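Local coordinates for protein ribonuclease VapC (Caulobacter crescentus, PDB 5K8J) that probably acts as the magnesium-dependent RNase toxin of a toxin-antitoxin pair, built on a PIN domain and held here in complex with its VapB partner, at residues D15-P18 with E19-T22; S34-S37 with R38-E42; A49-A52 with G53-S57; R91-V94 with D95-A99; V9-H12 with L13-G16. All blocks are in the same frame, centred on the assembly; numbering follows the deposited sequence. Where two conformers were deposited one is given.

Interaction 1 (D15-P18 with E19-T22); sequences DGDP and EVTT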
loop_
_atom_site.group_PDB
_atom_site.type_symbol
_atom_site.label_atom_id
_atom_site.label_comp_id
_atom_site.label_asym_id
_atom_site.label_seq_id
_atom_site.Cartn_x
_atom_site.Cartn_y
_atom_site.Cartn_z
ATOM N N ASP B 15 9.410 -23.794 -27.190
ATOM C CA ASP B 15 9.250 -24.550 -28.421
ATOM C C ASP B 15 10.525 -24.625 -29.251
ATOM O O ASP B 15 10.501 -25.237 -30.325
ATOM C CB ASP B 15 8.089 -23.972 -29.225
ATOM C CG ASP B 15 6.768 -24.263 -28.579
ATOM O OD1 ASP B 15 6.737 -25.104 -27.640
ATOM O OD2 ASP B 15 5.755 -23.653 -28.967
ATOM N N GLY B 16 11.651 -24.110 -28.750
ATOM C CA GLY B 16 12.943 -24.454 -29.314
ATOM C C GLY B 16 13.420 -23.561 -30.435
ATOM O O GLY B 16 14.153 -24.026 -31.326
ATOM N N ASP B 17 13.024 -22.310 -30.431
ATOM C CA ASP B 17 13.472 -21.345 -31.437
ATOM C C ASP B 17 14.928 -20.993 -31.189
ATOM O O ASP B 17 15.245 -20.382 -30.163
ATOM C CB ASP B 17 12.601 -20.099 -31.362
ATOM C CG ASP B 17 13.037 -19.006 -32.313
ATOM O OD1 ASP B 17 14.137 -19.101 -32.901
ATOM O OD2 ASP B 17 12.257 -18.040 -32.463
ATOM N N PRO B 18 15.840 -21.306 -32.109
ATOM C CA PRO B 18 17.264 -21.060 -31.836
ATOM C C PRO B 18 17.637 -19.592 -31.767
ATOM O O PRO B 18 18.582 -19.239 -31.055
ATOM C CB PRO B 18 17.962 -21.759 -33.013
ATOM C CG PRO B 18 16.918 -21.806 -34.097
ATOM C CD PRO B 18 15.613 -21.957 -33.411
ATOM N N GLU B 19 16.931 -18.716 -32.476
ATOM C CA GLU B 19 17.248 -17.296 -32.393
ATOM C C GLU B 19 16.953 -16.739 -31.005
ATOM O O GLU B 19 17.653 -15.835 -30.536
ATOM C CB GLU B 19 16.457 -16.527 -33.446
ATOM C CG GLU B 19 16.636 -17.072 -34.848
ATOM C CD GLU B 19 16.004 -16.186 -35.896
ATOM O OE1 GLU B 19 15.643 -16.700 -36.976
ATOM O OE2 GLU B 19 15.866 -14.973 -35.633
ATOM N N VAL B 20 15.927 -17.254 -30.337
ATOM C CA VAL B 20 15.624 -16.766 -28.997
ATOM C C VAL B 20 16.548 -17.405 -27.971
ATOM O O VAL B 20 17.030 -16.738 -27.047
ATOM C CB VAL B 20 14.145 -17.028 -28.666
ATOM C CG1 VAL B 20 13.872 -16.714 -27.223
ATOM C CG2 VAL B 20 13.256 -16.199 -29.582
ATOM N N THR B 21 16.809 -18.704 -28.108
ATOM C CA THR B 21 17.622 -19.377 -27.106
ATOM C C THR B 21 19.004 -18.735 -27.004
ATOM O O THR B 21 19.536 -18.571 -25.899
ATOM C CB THR B 21 17.701 -20.865 -27.434
ATOM O OG1 THR B 21 18.321 -21.037 -28.709
ATOM C CG2 THR B 21 16.307 -21.480 -27.489
ATOM N N THR B 22 19.558 -18.269 -28.125
ATOM C CA THR B 22 20.848 -17.592 -28.074
ATOM C C THR B 22 20.731 -16.169 -27.519
ATOM O O THR B 22 21.608 -15.711 -26.772
ATOM C CB THR B 22 21.482 -17.597 -29.471
ATOM O OG1 THR B 22 22.815 -17.088 -29.394
ATOM C CG2 THR B 22 20.672 -16.757 -30.464
HETATM O O HOH W 1 14.103 -19.031 -35.739
#

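Interaction 2 (S34-S37 with R38-E42); sequences SIIS and RVELE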
loop_
_atom_site.group_PDB
_atom_site.type_symbol
_atom_site.label_atom_id
_atom_site.label_comp_id
_atom_site.label_asym_id
_atom_site.label_seq_id
_atom_site.Cartn_x
_atom_site.Cartn_y
_atom_site.Cartn_z
ATOM N N SER B 34 6.832 -14.042 -15.637
ATOM C CA SER B 34 5.556 -13.725 -14.991
ATOM C C SER B 34 4.702 -14.981 -14.817
ATOM O O SER B 34 4.633 -15.823 -15.710
ATOM C CB SER B 34 4.800 -12.734 -15.850
ATOM O OG SER B 34 3.466 -12.660 -15.398
ATOM N N ILE B 35 4.018 -15.082 -13.670
ATOM C CA ILE B 35 3.045 -16.157 -13.457
ATOM C C ILE B 35 1.955 -16.114 -14.520
ATOM O O ILE B 35 1.352 -17.144 -14.838
ATOM C CB ILE B 35 2.469 -16.052 -12.038
ATOM C CG1 ILE B 35 1.710 -17.344 -11.643
ATOM C CG2 ILE B 35 1.527 -14.860 -11.893
ATOM C CD1 ILE B 35 2.585 -18.440 -11.252
ATOM N N ILE B 36 1.652 -14.935 -15.050
ATOM C CA ILE B 36 0.656 -14.827 -16.106
ATOM C C ILE B 36 1.163 -15.517 -17.363
ATOM O O ILE B 36 0.435 -16.272 -18.015
ATOM C CB ILE B 36 0.285 -13.348 -16.381
ATOM C CG1 ILE B 36 -0.168 -12.636 -15.095
ATOM C CG2 ILE B 36 -0.775 -13.285 -17.447
ATOM C CD1 ILE B 36 -1.294 -13.345 -14.318
ATOM N N SER B 37 2.444 -15.322 -17.702
ATOM C CA SER B 37 3.035 -16.098 -18.781
ATOM C C SER B 37 3.005 -17.593 -18.483
ATOM O O SER B 37 2.787 -18.408 -19.393
ATOM C CB SER B 37 4.484 -15.662 -19.034
ATOM O OG SER B 37 4.585 -14.287 -19.343
ATOM N N ARG B 38 3.281 -17.980 -17.236
ATOM C CA ARG B 38 3.169 -19.386 -16.879
ATOM C C ARG B 38 1.782 -19.918 -17.235
ATOM O O ARG B 38 1.666 -20.967 -17.865
ATOM C CB ARG B 38 3.475 -19.625 -15.394
ATOM C CG ARG B 38 3.272 -21.068 -15.007
ATOM C CD ARG B 38 3.720 -21.469 -13.604
ATOM N NE ARG B 38 3.197 -22.822 -13.417
ATOM C CZ ARG B 38 2.819 -23.365 -12.266
ATOM N NH1 ARG B 38 2.998 -22.738 -11.123
ATOM N NH2 ARG B 38 2.265 -24.574 -12.261
ATOM N N VAL B 39 0.724 -19.189 -16.892
ATOM C CA VAL B 39 -0.627 -19.651 -17.212
ATOM C C VAL B 39 -0.768 -19.875 -18.711
ATOM O O VAL B 39 -1.336 -20.880 -19.166
ATOM C CB VAL B 39 -1.676 -18.654 -16.697
ATOM C CG1 VAL B 39 -3.041 -18.915 -17.312
ATOM C CG2 VAL B 39 -1.748 -18.774 -15.172
ATOM N N GLU B 40 -0.292 -18.922 -19.497
ATOM C CA GLU B 40 -0.380 -19.058 -20.941
ATOM C C GLU B 40 0.431 -20.247 -21.427
ATOM O O GLU B 40 -0.039 -21.002 -22.292
ATOM C CB GLU B 40 0.062 -17.758 -21.610
ATOM C CG GLU B 40 -0.793 -16.555 -21.272
ATOM C CD GLU B 40 -0.360 -15.354 -22.105
ATOM O OE1 GLU B 40 -0.743 -15.339 -23.304
ATOM O OE2 GLU B 40 0.440 -14.508 -21.596
ATOM N N LEU B 41 1.640 -20.444 -20.872
ATOM C CA LEU B 41 2.521 -21.558 -21.266
ATOM C C LEU B 41 1.912 -22.903 -20.904
ATOM O O LEU B 41 2.035 -23.880 -21.669
ATOM C CB LEU B 41 3.884 -21.396 -20.592
ATOM C CG LEU B 41 4.737 -20.263 -21.155
ATOM C CD1 LEU B 41 5.791 -19.793 -20.170
ATOM C CD2 LEU B 41 5.406 -20.714 -22.455
ATOM N N GLU B 42 1.291 -22.984 -19.722
ATOM C CA GLU B 42 0.661 -24.223 -19.271
ATOM C C GLU B 42 -0.478 -24.604 -20.200
ATOM O O GLU B 42 -0.618 -25.769 -20.585
ATOM C CB GLU B 42 0.128 -24.048 -17.846
ATOM C CG GLU B 42 1.172 -23.830 -16.746
ATOM C CD GLU B 42 1.933 -25.062 -16.322
ATOM O OE1 GLU B 42 1.866 -26.089 -17.024
ATOM O OE2 GLU B 42 2.620 -24.996 -15.264
#

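Interaction 3 (A49-A52 with G53-S57); sequences AAQA and GLRRS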
loop_
_atom_site.group_PDB
_atom_site.type_symbol
_atom_site.label_atom_id
_atom_site.label_comp_id
_atom_site.label_asym_id
_atom_site.label_seq_id
_atom_site.Cartn_x
_atom_site.Cartn_y
_atom_site.Cartn_z
ATOM N N ALA B 49 -2.286 -32.202 -28.988
ATOM C CA ALA B 49 -1.859 -33.442 -28.339
ATOM C C ALA B 49 -0.509 -33.934 -28.846
ATOM O O ALA B 49 0.311 -34.422 -28.066
ATOM C CB ALA B 49 -2.923 -34.529 -28.527
ATOM N N ALA B 50 -0.254 -33.839 -30.161
ATOM C CA ALA B 50 0.968 -34.389 -30.729
ATOM C C ALA B 50 2.229 -33.677 -30.247
ATOM O O ALA B 50 3.328 -34.237 -30.377
ATOM C CB ALA B 50 0.884 -34.355 -32.259
ATOM N N GLN B 51 2.108 -32.469 -29.701
ATOM C CA GLN B 51 3.260 -31.714 -29.218
ATOM C C GLN B 51 3.318 -31.665 -27.706
ATOM O O GLN B 51 4.239 -31.050 -27.151
ATOM C CB GLN B 51 3.238 -30.274 -29.754
ATOM C CG GLN B 51 2.956 -30.165 -31.236
ATOM C CD GLN B 51 3.983 -30.894 -32.052
ATOM O OE1 GLN B 51 5.160 -30.924 -31.695
ATOM N NE2 GLN B 51 3.547 -31.505 -33.144
ATOM N N ALA B 52 2.331 -32.248 -27.023
ATOM C CA ALA B 52 2.186 -31.986 -25.603
ATOM C C ALA B 52 3.325 -32.598 -24.797
ATOM O O ALA B 52 3.736 -32.032 -23.774
ATOM C CB ALA B 52 0.825 -32.506 -25.109
ATOM N N GLY B 53 3.814 -33.761 -25.206
ATOM C CA GLY B 53 4.884 -34.403 -24.461
ATOM C C GLY B 53 6.136 -33.542 -24.432
ATOM O O GLY B 53 6.705 -33.288 -23.371
ATOM N N LEU B 54 6.544 -33.027 -25.592
ATOM C CA LEU B 54 7.761 -32.212 -25.622
ATOM C C LEU B 54 7.529 -30.849 -24.996
ATOM O O LEU B 54 8.410 -30.319 -24.308
ATOM C CB LEU B 54 8.274 -32.063 -27.051
ATOM C CG LEU B 54 8.947 -33.322 -27.569
ATOM C CD1 LEU B 54 9.274 -33.107 -29.006
ATOM C CD2 LEU B 54 10.220 -33.623 -26.776
ATOM N N ARG B 55 6.346 -30.264 -25.189
ATOM C CA ARG B 55 6.091 -28.972 -24.573
ATOM C C ARG B 55 6.064 -29.083 -23.052
ATOM O O ARG B 55 6.550 -28.197 -22.346
ATOM C CB ARG B 55 4.792 -28.378 -25.115
ATOM C CG ARG B 55 4.942 -27.899 -26.556
ATOM C CD ARG B 55 3.688 -27.229 -27.102
ATOM N NE ARG B 55 4.035 -26.555 -28.363
ATOM C CZ ARG B 55 3.243 -26.432 -29.423
ATOM N NH1 ARG B 55 2.027 -26.944 -29.430
ATOM N NH2 ARG B 55 3.686 -25.777 -30.496
ATOM N N ARG B 56 5.489 -30.164 -22.529
ATOM C CA ARG B 56 5.457 -30.369 -21.089
ATOM C C ARG B 56 6.863 -30.483 -20.519
ATOM O O ARG B 56 7.180 -29.844 -19.504
ATOM C CB ARG B 56 4.669 -31.657 -20.788
ATOM C CG ARG B 56 4.568 -32.049 -19.313
ATOM C CD ARG B 56 3.572 -31.186 -18.582
ATOM N NE ARG B 56 4.201 -29.964 -18.094
ATOM C CZ ARG B 56 3.565 -28.838 -17.802
ATOM N NH1 ARG B 56 2.258 -28.712 -18.006
ATOM N NH2 ARG B 56 4.252 -27.807 -17.347
ATOM N N SER B 57 7.689 -31.355 -21.110
ATOM C CA SER B 57 9.019 -31.605 -20.561
ATOM C C SER B 57 9.886 -30.351 -20.631
ATOM O O SER B 57 10.628 -30.057 -19.688
ATOM C CB SER B 57 9.697 -32.776 -21.281
ATOM O OG SER B 57 9.856 -32.548 -22.667
HETATM O O HOH W 2 3.286 -35.303 -27.648
HETATM O O HOH W 3 5.670 -34.137 -28.125
#

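Interaction 4 (R91-V94 with D95-A99); sequences RKVV and DRMIA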
loop_
_atom_site.group_PDB
_atom_site.type_symbol
_atom_site.label_atom_id
_atom_site.label_comp_id
_atom_site.label_asym_id
_atom_site.label_seq_id
_atom_site.Cartn_x
_atom_site.Cartn_y
_atom_site.Cartn_z
ATOM N N ARG B 91 -8.016 -5.327 -25.216
ATOM C CA ARG B 91 -7.116 -6.185 -26.000
ATOM C C ARG B 91 -5.754 -6.337 -25.341
ATOM O O ARG B 91 -5.121 -7.390 -25.463
ATOM C CB ARG B 91 -6.945 -5.629 -27.410
ATOM C CG ARG B 91 -5.964 -6.402 -28.255
ATOM C CD ARG B 91 -5.875 -5.809 -29.673
ATOM N NE ARG B 91 -5.239 -4.493 -29.671
ATOM C CZ ARG B 91 -3.923 -4.299 -29.617
ATOM N NH1 ARG B 91 -3.093 -5.336 -29.552
ATOM N NH2 ARG B 91 -3.439 -3.065 -29.611
ATOM N N LYS B 92 -5.304 -5.330 -24.594
ATOM C CA LYS B 92 -3.945 -5.327 -24.052
ATOM C C LYS B 92 -3.886 -5.563 -22.546
ATOM O O LYS B 92 -2.859 -5.291 -21.918
ATOM C CB LYS B 92 -3.250 -4.014 -24.428
ATOM C CG LYS B 92 -3.151 -3.780 -25.936
ATOM C CD LYS B 92 -2.049 -2.778 -26.279
ATOM C CE LYS B 92 -2.481 -1.379 -25.950
ATOM N NZ LYS B 92 -1.409 -0.409 -26.381
ATOM N N VAL B 93 -4.938 -6.113 -21.934
ATOM C CA VAL B 93 -4.899 -6.334 -20.493
ATOM C C VAL B 93 -3.704 -7.202 -20.097
ATOM O O VAL B 93 -2.963 -6.865 -19.167
ATOM C CB VAL B 93 -6.228 -6.929 -19.977
ATOM C CG1 VAL B 93 -6.102 -7.324 -18.524
ATOM C CG2 VAL B 93 -7.369 -5.939 -20.177
ATOM N N VAL B 94 -3.528 -8.362 -20.739
ATOM C CA VAL B 94 -2.437 -9.266 -20.336
ATOM C C VAL B 94 -1.086 -8.576 -20.487
ATOM O O VAL B 94 -0.244 -8.625 -19.581
ATOM C CB VAL B 94 -2.470 -10.569 -21.155
ATOM C CG1 VAL B 94 -1.188 -11.360 -20.903
ATOM C CG2 VAL B 94 -3.672 -11.401 -20.759
ATOM N N ASP B 95 -0.871 -7.943 -21.639
ATOM C CA ASP B 95 0.320 -7.132 -21.901
ATOM C C ASP B 95 0.612 -6.200 -20.733
ATOM O O ASP B 95 1.744 -6.101 -20.226
ATOM C CB ASP B 95 0.106 -6.242 -23.144
ATOM C CG ASP B 95 0.229 -6.953 -24.480
ATOM O OD1 ASP B 95 0.791 -8.059 -24.564
ATOM O OD2 ASP B 95 -0.191 -6.305 -25.497
ATOM N N ARG B 96 -0.400 -5.439 -20.342
ATOM C CA ARG B 96 -0.204 -4.440 -19.304
ATOM C C ARG B 96 -0.017 -5.053 -17.909
ATOM O O ARG B 96 0.691 -4.493 -17.062
ATOM C CB ARG B 96 -1.387 -3.469 -19.365
ATOM C CG ARG B 96 -1.346 -2.573 -20.580
ATOM C CD ARG B 96 -2.671 -1.887 -20.782
ATOM N NE ARG B 96 -2.571 -0.883 -21.832
ATOM C CZ ARG B 96 -3.505 0.039 -22.053
ATOM N NH1 ARG B 96 -4.575 0.049 -21.297
ATOM N NH2 ARG B 96 -3.360 0.965 -23.001
HETATM N N MSE B 97 -0.609 -6.224 -17.640
HETATM C CA MSE B 97 -0.365 -6.932 -16.392
HETATM C C MSE B 97 1.105 -7.333 -16.284
HETATM O O MSE B 97 1.717 -7.144 -15.239
HETATM C CB MSE B 97 -1.264 -8.174 -16.290
HETATM C CG MSE B 97 -2.729 -7.847 -16.026
HETATM SE SE MSE B 97 -3.787 -9.505 -15.963
HETATM C CE MSE B 97 -3.247 -10.120 -14.289
ATOM N N ILE B 98 1.645 -7.905 -17.363
ATOM C CA ILE B 98 3.038 -8.331 -17.295
ATOM C C ILE B 98 3.965 -7.115 -17.213
ATOM O O ILE B 98 4.929 -7.088 -16.425
ATOM C CB ILE B 98 3.369 -9.251 -18.480
ATOM C CG1 ILE B 98 2.424 -10.466 -18.465
ATOM C CG2 ILE B 98 4.847 -9.686 -18.374
ATOM C CD1 ILE B 98 2.573 -11.381 -19.638
ATOM N N ALA B 99 3.689 -6.086 -18.006
ATOM C CA ALA B 99 4.469 -4.860 -17.899
ATOM C C ALA B 99 4.396 -4.259 -16.500
ATOM O O ALA B 99 5.391 -3.731 -15.988
ATOM C CB ALA B 99 3.985 -3.842 -18.934
HETATM O O HOH W 4 -0.248 -0.967 -23.491
#

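Interaction 5 (V9-H12 with L13-G16); sequences VAIH and LRDG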
loop_
_atom_site.group_PDB
_atom_site.type_symbol
_atom_site.label_atom_id
_atom_site.label_comp_id
_atom_site.label_asym_id
_atom_site.label_seq_id
_atom_site.Cartn_x
_atom_site.Cartn_y
_atom_site.Cartn_z
ATOM N N VAL B 9 8.194 -14.477 -26.098
ATOM C CA VAL B 9 9.600 -14.855 -25.976
ATOM C C VAL B 9 9.721 -16.192 -25.249
ATOM O O VAL B 9 10.488 -17.075 -25.661
ATOM C CB VAL B 9 10.398 -13.747 -25.253
ATOM C CG1 VAL B 9 11.856 -14.158 -25.053
ATOM C CG2 VAL B 9 10.336 -12.436 -26.033
ATOM N N ALA B 10 8.986 -16.345 -24.136
ATOM C CA ALA B 10 9.027 -17.594 -23.390
ATOM C C ALA B 10 8.491 -18.759 -24.211
ATOM O O ALA B 10 8.987 -19.883 -24.085
ATOM C CB ALA B 10 8.249 -17.451 -22.091
ATOM N N ILE B 11 7.441 -18.533 -25.000
ATOM C CA ILE B 11 6.945 -19.577 -25.904
ATOM C C ILE B 11 8.037 -20.024 -26.875
ATOM O O ILE B 11 8.212 -21.227 -27.135
ATOM C CB ILE B 11 5.680 -19.100 -26.653
ATOM C CG1 ILE B 11 4.484 -19.084 -25.728
ATOM C CG2 ILE B 11 5.370 -20.017 -27.880
ATOM C CD1 ILE B 11 3.270 -18.399 -26.296
ATOM N N HIS B 12 8.762 -19.075 -27.463
ATOM C CA HIS B 12 9.813 -19.435 -28.404
ATOM C C HIS B 12 10.924 -20.217 -27.724
ATOM O O HIS B 12 11.515 -21.126 -28.327
ATOM C CB HIS B 12 10.332 -18.159 -29.074
ATOM C CG HIS B 12 9.420 -17.664 -30.162
ATOM N ND1 HIS B 12 9.826 -17.570 -31.479
ATOM C CD2 HIS B 12 8.109 -17.318 -30.150
ATOM C CE1 HIS B 12 8.813 -17.154 -32.221
ATOM N NE2 HIS B 12 7.759 -16.997 -31.440
ATOM N N LEU B 13 11.185 -19.918 -26.458
ATOM C CA LEU B 13 12.122 -20.713 -25.676
ATOM C C LEU B 13 11.579 -22.130 -25.460
ATOM O O LEU B 13 12.243 -23.123 -25.791
ATOM C CB LEU B 13 12.396 -19.977 -24.353
ATOM C CG LEU B 13 13.518 -20.384 -23.413
ATOM C CD1 LEU B 13 14.842 -20.486 -24.168
ATOM C CD2 LEU B 13 13.625 -19.360 -22.301
ATOM N N ARG B 14 10.331 -22.248 -25.001
ATOM C CA ARG B 14 9.727 -23.564 -24.778
ATOM C C ARG B 14 9.715 -24.408 -26.051
ATOM O O ARG B 14 9.940 -25.629 -26.004
ATOM C CB ARG B 14 8.298 -23.412 -24.263
ATOM C CG ARG B 14 7.635 -24.775 -23.903
ATOM C CD ARG B 14 6.082 -24.755 -23.860
ATOM N NE ARG B 14 5.538 -24.383 -25.170
ATOM C CZ ARG B 14 4.394 -23.739 -25.371
ATOM N NH1 ARG B 14 3.606 -23.399 -24.362
ATOM N NH2 ARG B 14 4.030 -23.419 -26.606
ATOM N N ASP B 15 9.410 -23.794 -27.190
ATOM C CA ASP B 15 9.250 -24.550 -28.421
ATOM C C ASP B 15 10.525 -24.625 -29.251
ATOM O O ASP B 15 10.501 -25.237 -30.325
ATOM C CB ASP B 15 8.089 -23.972 -29.225
ATOM C CG ASP B 15 6.768 -24.263 -28.579
ATOM O OD1 ASP B 15 6.737 -25.104 -27.640
ATOM O OD2 ASP B 15 5.755 -23.653 -28.967
ATOM N N GLY B 16 11.651 -24.110 -28.750
ATOM C CA GLY B 16 12.943 -24.454 -29.314
ATOM C C GLY B 16 13.420 -23.561 -30.435
ATOM O O GLY B 16 14.153 -24.026 -31.326
#

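Interaction 1 (D15-P18 with E19-T22)
D17 caps the N-terminus of helix 18-26 through the backbone of E19: D17 OD1 accepts from E19 N at 2.9 Å, the donor standing above the carboxylate plane, 38° out of it. A chi1 of 177° swings the D17 carboxylate to the side of its own carbonyl carbon, where it faces the first turn. The other oxygen, OD2, is hydrogen-bonded to H12 ND1, which should fix the rotation of the group, and it lies 3.6 Å from V20 CG2.

The tight part is the inner side of this turn. D17 O receives T21 N at 3.1 Å with a nearly straight N-H, and V20 N adds a weak bond. Two donors grip P18 O, both from the same face of its plane: T21 OG1 at 3.0 Å and T22 N at 3.2 Å. A chi1 of 61° turns the T21 hydroxyl back over that carbonyl.

By contrast, P18, E19 and T22 lie on the exposed side. The extended E19 chain leads outward, and water 1 joins the two acids, donating to D17 OD1 at 2.8 Å and to E19 OE1 at 3.1 Å, which probably eases their like charges.

The loop through G16 connects helix 7-15 to helix 18-26; V20 packs on V9 and H12 of the former, T21 on L13, while P18 meets R67 of the VapB chain.

Interaction 2 (S34-S37 with R38-E42)
S37 O accepts from L41 N at 2.8 Å, the shortest backbone bond between 34-37 and 38-42, with an N-H angle of 160°. The L41 side chain folds back over the same carbonyl, its CG 3.2 Å from S37 O, before it reaches helix 7-15 at A10 and I11. The hydroxyl of S37 serves a different partner, T7 OG1.

One turn earlier, S34 is the N-cap of helix 35-45: S34 OG accepts from I36 N at 2.9 Å and also pairs with Q101 OE1, while S34 O takes R38 N in the carbonyl plane. In the PIN fold this helix follows strand 31-34 directly, and its inner side looks toward the acidic centre. The S37 side chain is about 5 Å from that of D6, a predicted magnesium ligand. E40 lies on this side too, with OE2 hydrogen-bonded to T7 OG1 and OE1 in a salt bridge with R74 of the VapB chain.

On the side facing the second subunit, I35 CD1 touches R38 CD at 4.0 Å, the two chains meeting at a slant. R38 CG stands anti to the backbone N (chi1 176°), and the chain stays extended on to NE, carrying the guanidinium along the helix to E42, where it binds side-on. NE reaches the anti lone pair of E42 OE2 at 2.9 Å, and NH2 reaches the same OE2 at 3.1 Å. R38 NH2 also forms a salt bridge with D77 of the second subunit, and E42 OE1 pairs with R56.

Interaction 3 (A49-A52 with G53-S57)
Q51 and R55 make the side-chain contact in the first turns of helix 49-65, a van der Waals contact of aliphatic carbons with the face of a guanidinium. The aliphatic part of Q51 lies over one face of the R55 group: Q51 CB is 3.6 Å from R55 NH1, and Q51 CG is 3.8 Å from the same nitrogen, displaced toward the rim of the plane. A bend at chi2 (-60°) then carries the Q51 amide away, its plane 63° from the guanidinium, and OE1 accepts from D69 N of the VapB chain.

Direct backbone bonds are few. R55 N reaches Q51 O at 3.0 Å, and R56 N reaches A52 O at 2.8 Å. The R55 chain, extended from CG to NE, passes its CG close by Q51 O on the way out.

Water replaces the corresponding bonds nearer the helix start. Water 2 accepts from G53 N at 2.9 Å and donates to A49 O at 3.1 Å. Water 3 accepts from L54 N at 2.9 Å and donates to A50 O at 3.3 Å. The i to i-4 pattern is thus bridged through solvent at these two positions, on the more open side of the turn.

Charge pairing takes both arginines elsewhere: R55 to E48 and D15, R56 to D60. Such acidic company probably offsets the nearness of R55 to R14.

R55 and R56 pack on V45 of helix 35-45, and the salt bridge to D15 ties the turn to the end of helix 7-15, while Q51, L54 and R55 face P68 and R67 of the VapB chain.

Interaction 4 (R91-V94 with D95-A99)
K92, the N-cap residue of helix 93-104, accepts R96 N on its carbonyl oxygen O at 2.9 Å, with an N-H angle of 162°. Its side chain first passes D95 at a slant, K92 CG lying 3.9 Å from D95 OD2. A bend at chi3 (-75°) then sends the tip across R96, with K92 CE 3.9 Å from R96 NH2. The ammonium NZ comes within 4.1 Å of that same NH2, yet both nitrogens form salt bridges to D119 OD2, so a shared acid probably balances the pair. Water 4 sits in the R96 guanidinium plane and accepts from R96 NE at 2.9 Å, as well as weakly from K92 NZ; G87 O holds R96 NH1.

V93 repeats the backbone pattern with M97 N, and its CG1 touches the selenium SE of M97 (selenomethionine) at 4.1 Å, the two side chains slanting past each other.

V94 takes I98 N on its O at 3.0 Å. The side chains of V94 and I98 run alongside, pointing the same way, and meet as V94 CG1 against I98 CD1 at 4.0 Å. Next in sequence is D95, a predicted magnesium ligand of the PIN active site; its backbone N donates to E76 OE1 of the VapB chain, so the antitoxin reaches this helix start.

V94, M97 and I98 lean on helix 35-45 through I36, S37 and E40, whereas V93 and R96 turn to Y79 of helix 73-86.

Interaction 5 (V9-H12 with L13-G16)
A Schellman motif closes helix 7-15, and in the turn before it I11 meets R14 and D15. At the helix end G16, with a phi of 90°, turns its N back into the last turn, giving a weak bond to H12 O at 3.0 Å and a second to L13 O at 3.2 Å. Before it, D15 N reaches I11 O at 2.8 Å.

The side chain of I11 lies alongside those of R14 and D15, pointing the same way as each. I11 CG2 touches D15 OD2 at 3.8 Å and R14 NH2 at 3.9 Å, and I11 CG1 lies more loosely over one face of the guanidinium. R14 starts out extended, but a bend at chi3 (61°) brings that group back to its neighbour in sequence. There it binds the D15 carboxylate side-on, one nitrogen to each oxygen: R14 NE to D15 OD1 at 2.8 Å, and R14 NH2 to D15 OD2 at 2.9 Å. Both oxygens lie close to the guanidinium plane, whereas NE stands well above the carboxylate plane. H12, its ND1 hydrogen-bonded to D17, sets its ring edge-to-face with F112.

Further partners surround the ion pair: E72 of the VapB chain gives its backbone N to D15 OD2 and its carboxylate to R14 NH2. With R14, R55 and a backbone N-H around it, the buried D15 carboxylate is probably held in its charged form, and the pair, joined within the toxin itself, may be in place before the antitoxin adds to it.

Along the chain the order is interaction 5, then 1, 2, 3 and 4, all within one PIN domain. Interactions 5 and 1 share D15 and G16, their centres 6 Å apart, and join helices 7-15 and 18-26. Interaction 2, on helix 35-45, is the hub: its centre lies about 12 Å from those of interactions 4 and 5, and it touches both, while E42 links it to R56 of interaction 3. Interactions 3 and 4 are farthest apart, centres 27 Å from each other. Helices 7-15, 35-45 and 93-104 border the predicted magnesium site. All five contacts meet the VapB chain, so the antitoxin follows this helical surface from 49-57 to 91-99.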